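Local atomic coordinates of cytochrome C-type biogenesis protein ccmF (Thermus thermophilus, PDB entry 6ZMQ), a protein that acts as a membrane-bound cytochrome c heme lyase, probably binding heme and helping to attach it to apocytochrome c during cytochrome c maturation. Residues L103-W107 / A187-V191; F279-R284 / P427-A431; R560-L566 / R578-Q584. All coordinates share one frame; numbering follows the deposited sequence.

Contact 1: residues L103-W107 / A187-V191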
loop_
_atom_site.group_PDB
_atom_site.type_symbol
_atom_site.label_atom_id
_atom_site.label_comp_id
_atom_site.label_asym_id
_atom_site.label_seq_id
_atom_site.Cartn_x
_atom_site.Cartn_y
_atom_site.Cartn_z
ATOM N N LEU A 103 -1.605 20.264 -9.584
ATOM C CA LEU A 103 -2.772 19.405 -9.443
ATOM C C LEU A 103 -2.575 18.314 -8.397
ATOM O O LEU A 103 -3.559 17.682 -7.997
ATOM C CB LEU A 103 -3.171 18.771 -10.787
ATOM C CG LEU A 103 -3.521 19.709 -11.957
ATOM C CD1 LEU A 103 -2.916 19.232 -13.281
ATOM C CD2 LEU A 103 -5.029 19.957 -12.080
ATOM N N VAL A 104 -1.343 18.073 -7.949
ATOM C CA VAL A 104 -1.069 17.109 -6.891
ATOM C C VAL A 104 -0.619 17.788 -5.601
ATOM O O VAL A 104 -0.328 17.106 -4.611
ATOM C CB VAL A 104 -0.054 16.050 -7.347
ATOM C CG1 VAL A 104 -0.484 15.434 -8.677
ATOM C CG2 VAL A 104 1.352 16.629 -7.433
ATOM N N THR A 105 -0.584 19.116 -5.580
ATOM C CA THR A 105 -0.582 19.911 -4.347
ATOM C C THR A 105 -1.878 19.822 -3.510
ATOM O O THR A 105 -1.756 19.855 -2.275
ATOM C CB THR A 105 -0.247 21.370 -4.696
ATOM O OG1 THR A 105 0.953 21.389 -5.467
ATOM C CG2 THR A 105 0.077 22.197 -3.462
ATOM N N PRO A 106 -3.110 19.657 -4.046
ATOM C CA PRO A 106 -4.270 19.466 -3.141
ATOM C C PRO A 106 -4.285 18.201 -2.278
ATOM O O PRO A 106 -5.291 17.979 -1.606
ATOM C CB PRO A 106 -5.468 19.447 -4.102
ATOM C CG PRO A 106 -5.070 20.293 -5.147
ATOM C CD PRO A 106 -3.653 19.944 -5.399
ATOM N N TRP A 107 -3.238 17.362 -2.269
ATOM C CA TRP A 107 -3.025 16.440 -1.161
ATOM C C TRP A 107 -1.573 16.448 -0.684
ATOM O O TRP A 107 -1.096 15.430 -0.172
ATOM C CB TRP A 107 -3.501 15.018 -1.535
ATOM C CG TRP A 107 -2.820 14.352 -2.691
ATOM C CD1 TRP A 107 -1.685 13.595 -2.653
ATOM C CD2 TRP A 107 -3.244 14.364 -4.063
ATOM N NE1 TRP A 107 -1.373 13.141 -3.912
ATOM C CE2 TRP A 107 -2.313 13.604 -4.796
ATOM C CE3 TRP A 107 -4.315 14.952 -4.744
ATOM C CZ2 TRP A 107 -2.424 13.417 -6.172
ATOM C CZ3 TRP A 107 -4.424 14.765 -6.116
ATOM C CH2 TRP A 107 -3.483 14.004 -6.808
ATOM N N ALA A 187 3.341 12.125 -5.488
ATOM C CA ALA A 187 1.936 12.296 -5.817
ATOM C C ALA A 187 1.138 10.997 -5.731
ATOM O O ALA A 187 0.067 10.979 -5.112
ATOM C CB ALA A 187 1.818 12.856 -7.231
ATOM N N VAL A 188 1.628 9.901 -6.321
ATOM C CA VAL A 188 0.751 8.757 -6.569
ATOM C C VAL A 188 0.865 7.640 -5.527
ATOM O O VAL A 188 -0.068 6.834 -5.405
ATOM C CB VAL A 188 0.939 8.199 -8.001
ATOM C CG1 VAL A 188 0.925 9.348 -9.024
ATOM C CG2 VAL A 188 2.202 7.373 -8.130
ATOM N N HIS A 189 1.960 7.574 -4.770
ATOM C CA HIS A 189 1.996 6.703 -3.595
ATOM C C HIS A 189 1.020 7.091 -2.470
ATOM O O HIS A 189 0.564 6.167 -1.773
ATOM C CB HIS A 189 3.450 6.603 -3.099
ATOM C CG HIS A 189 3.660 5.719 -1.915
ATOM N ND1 HIS A 189 3.459 6.135 -0.617
ATOM C CD2 HIS A 189 4.099 4.444 -1.838
ATOM C CE1 HIS A 189 3.758 5.149 0.209
ATOM N NE2 HIS A 189 4.150 4.111 -0.509
ATOM N N PRO A 190 0.704 8.381 -2.184
ATOM C CA PRO A 190 -0.413 8.638 -1.244
ATOM C C PRO A 190 -1.777 8.110 -1.681
ATOM O O PRO A 190 -2.396 7.362 -0.903
ATOM C CB PRO A 190 -0.419 10.167 -1.143
ATOM C CG PRO A 190 0.998 10.530 -1.252
ATOM C CD PRO A 190 1.557 9.595 -2.279
ATOM N N VAL A 191 -2.228 8.415 -2.909
ATOM C CA VAL A 191 -3.593 8.105 -3.355
ATOM C C VAL A 191 -3.825 6.606 -3.454
ATOM O O VAL A 191 -4.912 6.126 -3.098
ATOM C CB VAL A 191 -3.882 8.773 -4.718
ATOM C CG1 VAL A 191 -5.388 8.841 -4.998
ATOM C CG2 VAL A 191 -3.242 10.143 -4.790
#

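Contact 2: residues F279-R284 / P427-A431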
loop_
_atom_site.group_PDB
_atom_site.type_symbol
_atom_site.label_atom_id
_atom_site.label_comp_id
_atom_site.label_asym_id
_atom_site.label_seq_id
_atom_site.Cartn_x
_atom_site.Cartn_y
_atom_site.Cartn_z
ATOM N N PHE A 279 -12.155 -15.523 0.812
ATOM C CA PHE A 279 -12.321 -16.530 -0.235
ATOM C C PHE A 279 -12.826 -17.848 0.351
ATOM O O PHE A 279 -13.689 -18.440 -0.237
ATOM C CB PHE A 279 -10.960 -16.781 -0.852
ATOM C CG PHE A 279 -10.977 -18.002 -1.708
ATOM C CD1 PHE A 279 -11.654 -18.009 -2.899
ATOM C CD2 PHE A 279 -10.405 -19.168 -1.276
ATOM C CE1 PHE A 279 -11.714 -19.147 -3.668
ATOM C CE2 PHE A 279 -10.471 -20.305 -2.047
ATOM C CZ PHE A 279 -11.116 -20.294 -3.247
ATOM N N VAL A 280 -12.324 -18.288 1.493
ATOM C CA VAL A 280 -12.782 -19.593 2.031
ATOM C C VAL A 280 -14.273 -19.555 2.295
ATOM O O VAL A 280 -14.950 -20.433 1.842
ATOM C CB VAL A 280 -12.049 -19.989 3.311
ATOM C CG1 VAL A 280 -12.745 -21.124 4.006
ATOM C CG2 VAL A 280 -10.636 -20.369 2.999
ATOM N N GLN A 281 -14.754 -18.554 3.002
ATOM C CA GLN A 281 -16.178 -18.590 3.309
ATOM C C GLN A 281 -16.997 -18.289 2.057
ATOM O O GLN A 281 -18.074 -18.881 1.875
ATOM C CB GLN A 281 -16.555 -17.689 4.488
ATOM C CG GLN A 281 -17.031 -16.344 4.177
ATOM C CD GLN A 281 -17.354 -15.522 5.410
ATOM O OE1 GLN A 281 -16.499 -15.305 6.255
ATOM N NE2 GLN A 281 -18.587 -15.032 5.498
ATOM N N GLN A 282 -16.409 -17.500 1.115
ATOM C CA GLN A 282 -16.964 -17.269 -0.227
ATOM C C GLN A 282 -17.191 -18.582 -0.950
ATOM O O GLN A 282 -18.166 -18.744 -1.691
ATOM C CB GLN A 282 -16.043 -16.385 -1.089
ATOM C CG GLN A 282 -16.056 -14.870 -0.887
ATOM C CD GLN A 282 -14.955 -14.186 -1.685
ATOM O OE1 GLN A 282 -14.623 -14.607 -2.792
ATOM N NE2 GLN A 282 -14.352 -13.162 -1.101
ATOM N N THR A 283 -16.302 -19.539 -0.722
ATOM C CA THR A 283 -16.475 -20.844 -1.318
ATOM C C THR A 283 -16.930 -21.918 -0.331
ATOM O O THR A 283 -17.230 -23.035 -0.772
ATOM C CB THR A 283 -15.185 -21.256 -2.032
ATOM O OG1 THR A 283 -14.053 -20.921 -1.224
ATOM C CG2 THR A 283 -15.079 -20.523 -3.366
ATOM N N ARG A 284 -16.967 -21.661 0.990
ATOM C CA ARG A 284 -17.238 -22.790 1.887
ATOM C C ARG A 284 -18.048 -22.457 3.136
ATOM O O ARG A 284 -18.486 -23.383 3.830
ATOM C CB ARG A 284 -15.915 -23.455 2.321
ATOM C CG ARG A 284 -16.037 -24.885 2.779
ATOM C CD ARG A 284 -15.205 -25.785 1.906
ATOM N NE ARG A 284 -15.623 -27.167 2.068
ATOM C CZ ARG A 284 -15.950 -27.953 1.052
ATOM N NH1 ARG A 284 -15.886 -27.492 -0.191
ATOM N NH2 ARG A 284 -16.324 -29.203 1.274
ATOM N N PRO A 427 -7.321 -31.028 -1.360
ATOM C CA PRO A 427 -8.774 -30.957 -1.508
ATOM C C PRO A 427 -9.432 -30.321 -0.290
ATOM O O PRO A 427 -8.841 -30.202 0.784
ATOM C CB PRO A 427 -9.177 -32.429 -1.655
ATOM C CG PRO A 427 -8.169 -33.134 -0.816
ATOM C CD PRO A 427 -6.874 -32.411 -1.104
ATOM N N TRP A 428 -10.676 -29.892 -0.491
ATOM C CA TRP A 428 -11.446 -29.254 0.570
ATOM C C TRP A 428 -11.889 -30.274 1.624
ATOM O O TRP A 428 -12.310 -31.385 1.280
ATOM C CB TRP A 428 -12.685 -28.578 -0.011
ATOM C CG TRP A 428 -12.507 -27.371 -0.927
ATOM C CD1 TRP A 428 -12.852 -27.297 -2.246
ATOM C CD2 TRP A 428 -12.035 -26.060 -0.570
ATOM N NE1 TRP A 428 -12.590 -26.038 -2.739
ATOM C CE2 TRP A 428 -12.089 -25.261 -1.731
ATOM C CE3 TRP A 428 -11.548 -25.496 0.605
ATOM C CZ2 TRP A 428 -11.680 -23.925 -1.743
ATOM C CZ3 TRP A 428 -11.144 -24.163 0.593
ATOM C CH2 TRP A 428 -11.217 -23.396 -0.570
ATOM N N ARG A 429 -11.805 -29.852 2.901
ATOM C CA ARG A 429 -12.188 -30.555 4.153
ATOM C C ARG A 429 -11.863 -32.054 4.170
ATOM O O ARG A 429 -12.741 -32.912 4.262
ATOM C CB ARG A 429 -13.653 -30.330 4.550
ATOM C CG ARG A 429 -13.758 -30.342 6.097
ATOM C CD ARG A 429 -14.813 -29.473 6.763
ATOM N NE ARG A 429 -14.910 -29.858 8.175
ATOM C CZ ARG A 429 -15.870 -29.484 9.016
ATOM N NH1 ARG A 429 -16.861 -28.709 8.603
ATOM N NH2 ARG A 429 -15.838 -29.896 10.277
ATOM N N ARG A 430 -10.574 -32.353 4.087
ATOM C CA ARG A 430 -10.091 -33.725 4.153
ATOM C C ARG A 430 -9.688 -34.082 5.586
ATOM O O ARG A 430 -9.215 -33.231 6.345
ATOM C CB ARG A 430 -8.899 -33.882 3.216
ATOM C CG ARG A 430 -8.354 -35.280 3.006
ATOM C CD ARG A 430 -7.151 -35.279 2.072
ATOM N NE ARG A 430 -5.928 -34.899 2.787
ATOM C CZ ARG A 430 -5.416 -33.669 2.854
ATOM N NH1 ARG A 430 -5.974 -32.654 2.209
ATOM N NH2 ARG A 430 -4.313 -33.455 3.555
ATOM N N ALA A 431 -9.887 -35.356 5.950
ATOM C CA ALA A 431 -9.485 -35.854 7.267
ATOM C C ALA A 431 -7.967 -35.846 7.439
ATOM O O ALA A 431 -7.439 -35.224 8.366
ATOM C CB ALA A 431 -10.042 -37.263 7.487
#

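Contact 3: residues R560-L566 / R578-Q584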
loop_
_atom_site.group_PDB
_atom_site.type_symbol
_atom_site.label_atom_id
_atom_site.label_comp_id
_atom_site.label_asym_id
_atom_site.label_seq_id
_atom_site.Cartn_x
_atom_site.Cartn_y
_atom_site.Cartn_z
ATOM N N ARG A 560 16.059 23.627 -8.383
ATOM C CA ARG A 560 17.254 22.925 -7.966
ATOM C C ARG A 560 18.278 22.992 -9.087
ATOM O O ARG A 560 17.952 23.036 -10.291
ATOM C CB ARG A 560 17.006 21.472 -7.504
ATOM C CG ARG A 560 16.103 20.519 -8.294
ATOM C CD ARG A 560 16.740 19.889 -9.531
ATOM N NE ARG A 560 15.963 18.723 -9.942
ATOM C CZ ARG A 560 16.247 17.935 -10.975
ATOM N NH1 ARG A 560 17.309 18.168 -11.740
ATOM N NH2 ARG A 560 15.472 16.892 -11.234
ATOM N N PHE A 561 19.497 23.186 -8.609
ATOM C CA PHE A 561 20.742 23.148 -9.342
ATOM C C PHE A 561 21.288 21.746 -9.143
ATOM O O PHE A 561 21.195 21.195 -8.040
ATOM C CB PHE A 561 21.709 24.197 -8.780
ATOM C CG PHE A 561 21.203 25.625 -8.877
ATOM C CD1 PHE A 561 20.394 26.180 -7.881
ATOM C CD2 PHE A 561 21.517 26.405 -9.976
ATOM C CE1 PHE A 561 19.919 27.484 -7.983
ATOM C CE2 PHE A 561 21.063 27.714 -10.076
ATOM C CZ PHE A 561 20.258 28.251 -9.085
ATOM N N ALA A 562 21.800 21.148 -10.203
ATOM C CA ALA A 562 22.234 19.766 -10.130
ATOM C C ALA A 562 23.729 19.664 -10.389
ATOM O O ALA A 562 24.305 20.450 -11.146
ATOM C CB ALA A 562 21.461 18.912 -11.131
ATOM N N VAL A 563 24.361 18.685 -9.745
ATOM C CA VAL A 563 25.778 18.431 -9.968
ATOM C C VAL A 563 26.022 16.946 -10.195
ATOM O O VAL A 563 25.205 16.085 -9.842
ATOM C CB VAL A 563 26.681 18.979 -8.839
ATOM C CG1 VAL A 563 26.877 20.491 -8.988
ATOM C CG2 VAL A 563 26.074 18.673 -7.497
ATOM N N GLU A 564 27.182 16.667 -10.788
ATOM C CA GLU A 564 27.437 15.476 -11.581
ATOM C C GLU A 564 28.685 14.760 -11.094
ATOM O O GLU A 564 29.555 15.373 -10.479
ATOM C CB GLU A 564 27.620 15.868 -13.071
ATOM C CG GLU A 564 26.336 16.217 -13.794
ATOM C CD GLU A 564 25.432 15.036 -13.997
ATOM O OE1 GLU A 564 25.921 13.885 -13.974
ATOM O OE2 GLU A 564 24.214 15.256 -14.125
ATOM N N ALA A 565 28.727 13.448 -11.303
ATOM C CA ALA A 565 29.968 12.680 -11.368
ATOM C C ALA A 565 29.915 11.835 -12.638
ATOM O O ALA A 565 29.149 10.867 -12.713
ATOM C CB ALA A 565 30.162 11.805 -10.131
ATOM N N LEU A 566 30.725 12.196 -13.631
ATOM C CA LEU A 566 30.778 11.477 -14.901
ATOM C C LEU A 566 31.863 10.414 -14.808
ATOM O O LEU A 566 33.022 10.720 -14.516
ATOM C CB LEU A 566 31.057 12.417 -16.067
ATOM C CG LEU A 566 30.301 13.732 -16.099
ATOM C CD1 LEU A 566 31.055 14.713 -15.230
ATOM C CD2 LEU A 566 30.182 14.219 -17.503
ATOM N N ARG A 578 26.416 8.821 -15.357
ATOM C CA ARG A 578 26.283 10.135 -14.725
ATOM C C ARG A 578 25.286 10.088 -13.569
ATOM O O ARG A 578 24.099 10.367 -13.769
ATOM C CB ARG A 578 25.826 11.165 -15.772
ATOM C CG ARG A 578 26.817 11.568 -16.887
ATOM C CD ARG A 578 26.070 11.729 -18.212
ATOM N NE ARG A 578 26.944 11.903 -19.368
ATOM C CZ ARG A 578 27.462 13.076 -19.728
ATOM N NH1 ARG A 578 27.126 14.177 -19.070
ATOM N NH2 ARG A 578 28.254 13.168 -20.785
ATOM N N LEU A 579 25.773 9.807 -12.357
ATOM C CA LEU A 579 24.967 9.857 -11.137
ATOM C C LEU A 579 24.781 11.299 -10.684
ATOM O O LEU A 579 25.542 12.186 -11.078
ATOM C CB LEU A 579 25.628 9.059 -10.017
ATOM C CG LEU A 579 27.083 9.467 -9.800
ATOM C CD1 LEU A 579 27.461 9.265 -8.392
ATOM C CD2 LEU A 579 28.023 8.636 -10.669
ATOM N N HIS A 580 23.769 11.550 -9.841
ATOM C CA HIS A 580 23.328 12.925 -9.693
ATOM C C HIS A 580 23.432 13.396 -8.244
ATOM O O HIS A 580 23.651 12.603 -7.324
ATOM C CB HIS A 580 21.895 13.007 -10.184
ATOM C CG HIS A 580 21.560 14.229 -10.974
ATOM N ND1 HIS A 580 21.318 14.174 -12.330
ATOM C CD2 HIS A 580 21.341 15.512 -10.606
ATOM C CE1 HIS A 580 21.012 15.379 -12.772
ATOM N NE2 HIS A 580 21.022 16.210 -11.747
ATOM N N PHE A 581 23.278 14.708 -8.051
ATOM C CA PHE A 581 23.226 15.271 -6.704
ATOM C C PHE A 581 22.485 16.592 -6.765
ATOM O O PHE A 581 22.658 17.338 -7.735
ATOM C CB PHE A 581 24.629 15.525 -6.158
ATOM C CG PHE A 581 24.782 15.234 -4.704
ATOM C CD1 PHE A 581 23.736 15.433 -3.819
ATOM C CD2 PHE A 581 25.995 14.785 -4.214
ATOM C CE1 PHE A 581 23.891 15.164 -2.481
ATOM C CE2 PHE A 581 26.152 14.511 -2.870
ATOM C CZ PHE A 581 25.100 14.703 -1.998
ATOM N N TYR A 582 21.713 16.923 -5.730
ATOM C CA TYR A 582 21.120 18.253 -5.685
ATOM C C TYR A 582 21.522 18.990 -4.422
ATOM O O TYR A 582 21.057 18.629 -3.332
ATOM C CB TYR A 582 19.599 18.216 -5.748
ATOM C CG TYR A 582 19.083 17.399 -6.867
ATOM C CD1 TYR A 582 19.443 17.695 -8.170
ATOM C CD2 TYR A 582 18.166 16.387 -6.635
ATOM C CE1 TYR A 582 18.969 16.954 -9.208
ATOM C CE2 TYR A 582 17.648 15.665 -7.671
ATOM C CZ TYR A 582 18.062 15.942 -8.963
ATOM O OH TYR A 582 17.570 15.220 -10.024
ATOM N N PRO A 583 22.091 20.300 -4.475
ATOM C CA PRO A 583 22.196 21.602 -3.436
ATOM C C PRO A 583 20.737 21.916 -3.860
ATOM O O PRO A 583 20.583 22.414 -4.931
ATOM C CB PRO A 583 23.420 22.274 -4.030
ATOM C CG PRO A 583 24.184 21.124 -4.547
ATOM C CD PRO A 583 23.122 20.589 -5.452
ATOM N N GLN A 584 19.687 21.456 -3.137
ATOM C CA GLN A 584 18.316 21.810 -3.503
ATOM C C GLN A 584 17.902 23.013 -2.660
ATOM O O GLN A 584 17.885 22.933 -1.433
ATOM C CB GLN A 584 17.379 20.615 -3.325
ATOM C CG GLN A 584 15.988 20.787 -3.957
ATOM C CD GLN A 584 15.578 19.593 -4.817
ATOM O OE1 GLN A 584 16.367 18.676 -5.042
ATOM N NE2 GLN A 584 14.343 19.608 -5.308
#

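Contact 1: residues L103-W107 / A187-V191
Trp-107 and Ala-187 share the hydrogen bond of this contact. The indole NE1 donates to the backbone O of Ala-187 over 2.9 Å. The bond is moderately bent, with an N-H...O angle of 147°. The NE1 lies in the carbonyl plane on a lone pair of that oxygen, while the oxygen sits a little off the indole plane, at the ring edge. Two apolar side chains of helix 185-213 pack beside the bond. CG2 of Val-191 lies obliquely against the indole, 3.6 Å from CE2. CB of Pro-190 comes 4.0 Å from CD1, with the proline and indole crossing at about a right angle. Val-104 makes a second, smaller patch. Its CB and both methyls gather round the single methyl of Ala-187, with CB to CB at 3.7 Å.

The indole is placed by its own torsions. Trp-107 CG lies between the backbone N and the carbonyl carbon (chi1 61°), and this folds the ring back along its own segment. The backbone O of Val-104 lies over the centre of one ring face, 3.9 Å above its plane. Farther out, Ser-113 and Leu-116 of helix 110-129 touch Trp-107. Leu-116 and Leu-120 of that helix also touch Val-191. Pro-106 packs against Glu-76 and Leu-79 of helix 61-81. Val-188 touches a bound phosphatidylethanolamine.

Pro-190 lacks an N-H, and the helix is kinked there. Ala-187 O, with Val-191 N at 4.1 Å, takes the indole N-H. A proline kink is a familiar feature of membrane helices. This one lies near the start of helix 185-213, which is predicted to cross the membrane, and the indole donates to a carbonyl beside it.

Contact 2: residues F279-R284 / P427-A431
Arg-284 lies along Trp-428, and the two side chains run in opposite directions. This joins the C-terminal part of heme-pocket helix 266-284 to the loop between helices 402-422 and 439-454. The guanidinium and indole planes are only 10° apart but slipped. CB of Trp-428 sits over one face of the guanidinium, 3.4 Å from NH1. Arg-284 CD in turn lies over a face of the indole, 3.9 Å from CE3. The arginine leaves the helix with CG anti to the backbone N (chi1 -157°), and a bend at chi2 brings CD over the indole and the guanidinium over CB.

Glu-363, which belongs to neither segment, ties the two together from outside. Its OE2 forms a salt bridge with Arg-284 NE, and its OE1 accepts the backbone N of Arg-429. Arg-362 adds a cation-pi contact to Trp-428.

The far rim of the indole reaches Phe-279. Trp-428 CH2 is 3.5 Å from Phe-279 CE2. The rings meet rim to rim, with centroids 5.9 Å apart and planes at 35°, and neither covers the other. Phe-279 also touches the bound heme and Arg-502, a heme-binding residue. It therefore joins this surface contact to the heme pocket.

Thr-283 OG1 lies obliquely to the indole, 3.8 Å from CH2. The same hydroxyl donates to Phe-279 O at 2.7 Å, and Thr-283 N reaches that oxygen from the opposite face of its carbonyl plane.

Contact 3: residues R560-L566 / R578-Q584
Arg-560 lies over one face of the Tyr-582 ring. Its CD makes a CH-pi contact, 4.0 Å from the ring centroid. The guanidinium continues across the ring toward its hydroxyl end, with the two planes tilted 32° from each other. CG between the backbone N and the carbonyl carbon (chi1 45°), with a second bend at chi2, folds the chain over the tyrosine. The charge is met by Glu-557, whose OE2 forms a salt bridge with NH1. CB and CG of Arg-560 also rest against the amide of Gln-584.

At Phe-561 the backbone O faces CD of Pro-583, while the ring leads away from the partner segment. The methyl of Ala-562 meets the Tyr-582 ring edge, 3.7 Å from CE1. Ala-562 CA makes a CH...O contact with Phe-581 O. Val-563 N donates a nearly straight hydrogen bond to that same oxygen, 3.0 Å with an angle of 168° at the hydrogen. Val-563 CG2 packs beside Phe-581 CB.

Strands 561-566 and 578-581 form an antiparallel beta hairpin, the central pair of a four-stranded sheet. Strand 554-556 flanks 561-566, and strand 593-594 flanks 578-581.

Glu-564 projects on the side of His-580 and Arg-578. Its chain bends at chi2, bringing OE2 over one face of the imidazole, 3.5 Å from CE1. OE1 lies beside Arg-578 CB but stays 5.2 Å from NH1, so the attraction between the opposite charges is probably modest. Ala-565 turns to the other side and packs its CB on Leu-579 CD2 at 3.9 Å. Ala-565 N makes a weak hydrogen bond to Leu-579 O. Leu-566 places CD2 over one face of the Arg-578 guanidinium, 3.4 Å from NH1.

How the contacts relate
The three contacts share no secondary-structure element and do not touch. Contact 1 is partly buried among helices predicted to cross the membrane, with its centre about 14 Å from the chain centre. Contact 2 is a surface contact on the opposite side of that centre, although its Phe-279 reaches the heme pocket. Contact 3 lies farthest out, about 31 Å from the chain centre, in a sheet rather than a helix bundle. The centres of contacts 2 and 3 are about 57 Å apart. In contact 1 a tryptophan donates a hydrogen bond as well as packing; in contact 2 the tryptophan packs without a hydrogen bond across the segments. Only contact 3 pairs backbone with backbone.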